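Local structure of sortase B (Streptococcus pyogenes, 3PSQ) at the zinc ion site. The protein is a class B sortase, a cysteine transpeptidase of the cell surface that takes part in building the pilus. Numbering follows the deposited sequence.

The zinc ion site. Residues 96, 100, 190, 192. With ZN (zinc ion), chain B.
Asn100 ND2, the side-chain amide nitrogen, is gripped by two hydrogen bonds, both lying almost in its amide plane. One runs to the backbone carbonyl O of His96 one helical turn back, 3.1 Å from Asn100 ND2, with the nitrogen standing above the carbonyl plane. From Asn100 ND2 the other bond, nearly straight (175° at the hydrogen), meets the syn lone pair of Asp192 OD2, a carboxylate oxygen, at 3.1 Å. Together they fix the amide's rotation and steady the carboxylate, so Asn100 works from the second shell. The other carboxylate oxygen, Asp192 OD1, binds the partly occupied ZN at 2.0 Å, while OD2 is at best a loose contact. His96, with CG anti to the backbone N (chi1 165°), offers ND1 to ZN at 2.0 Å; the edge of the ring faces Asp192 CG in plane. The thiol sulfur SG of Cys190, tucked between backbone N and carbonyl carbon (chi1 60°), binds ZN at 2.3 Å. Water 1, its O 2.3 Å from ZN, adds a fourth ligand in a near-tetrahedral arrangement; weaker ones may be unseen. The zinc probably favours the thiolate of Cys190, the sortase nucleophile that forms the acyl-thioester intermediate, and would be expected to block catalysis; it may come from crystallisation. Cys190 ends strand 184-190, Asp192 follows in the loop, and helix 96-102, beginning right after the catalytic His95, supplies His96 and Asn100 from the other side of the metal.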
ATOM      1  N   HIS A  96       8.896   7.814  -6.567  1.00 40.17           N
ATOM      2  CA  HIS A  96       8.592   9.239  -6.588  1.00 39.39           C
ATOM      3  C   HIS A  96       7.598   9.674  -7.659  1.00 39.68           C
ATOM      4  O   HIS A  96       6.615  10.362  -7.346  1.00 40.14           O
ATOM      5  CB  HIS A  96       9.901  10.052  -6.692  1.00 40.32           C
ATOM      6  CG  HIS A  96       9.709  11.493  -7.075  1.00 39.02           C
ATOM      7  ND1 HIS A  96       9.381  12.467  -6.157  1.00 41.92           N
ATOM      8  CD2 HIS A  96       9.862  12.131  -8.260  1.00 38.02           C
ATOM      9  CE1 HIS A  96       9.322  13.647  -6.762  1.00 41.69           C
ATOM     10  NE2 HIS A  96       9.607  13.469  -8.041  1.00 41.20           N
ATOM     11  N   ASN A 100       3.606  10.636  -6.837  1.00 40.71           N
ATOM     12  CA  ASN A 100       3.037  11.923  -7.196  1.00 40.62           C
ATOM     13  C   ASN A 100       1.870  11.786  -8.179  1.00 40.00           C
ATOM     14  O   ASN A 100       0.877  12.458  -8.027  1.00 40.28           O
ATOM     15  CB  ASN A 100       4.106  12.868  -7.776  1.00 41.41           C
ATOM     16  CG  ASN A 100       4.848  13.658  -6.689  1.00 42.61           C
ATOM     17  OD1 ASN A 100       4.424  14.738  -6.307  1.00 43.63           O
ATOM     18  ND2 ASN A 100       5.961  13.113  -6.198  1.00 42.14           N
ATOM     19  N   CYS A 190       6.614   8.620  -1.278  1.00 45.59           N
ATOM     20  CA  CYS A 190       7.356   9.739  -0.717  1.00 47.02           C
ATOM     21  C   CYS A 190       6.450  10.876  -0.225  1.00 48.82           C
ATOM     22  O   CYS A 190       5.277  10.968  -0.560  1.00 47.56           O
ATOM     23  CB  CYS A 190       8.328  10.291  -1.748  1.00 46.24           C
ATOM     24  SG  CYS A 190       7.523  10.896  -3.246  1.00 44.64           S
ATOM     25  N   ASP A 192       7.493  14.658  -0.494  1.00 58.98           N
ATOM     26  CA  ASP A 192       8.591  15.573  -0.896  1.00 60.86           C
ATOM     27  C   ASP A 192       8.710  16.889  -0.113  1.00 62.62           C
ATOM     28  O   ASP A 192       9.594  17.695  -0.419  1.00 63.28           O
ATOM     29  CB  ASP A 192       8.533  15.923  -2.390  1.00 60.17           C
ATOM     30  CG  ASP A 192       8.534  14.703  -3.278  1.00 60.42           C
ATOM     31  OD1 ASP A 192       9.386  13.786  -3.095  1.00 56.43           O
ATOM     32  OD2 ASP A 192       7.655  14.662  -4.165  1.00 59.93           O
TER
HETATM   33 ZN    ZN B 316       9.181  12.150  -4.142  0.80 33.51          ZN
HETATM   34  O   HOH W   1      11.282  11.510  -3.563  1.00 41.99           O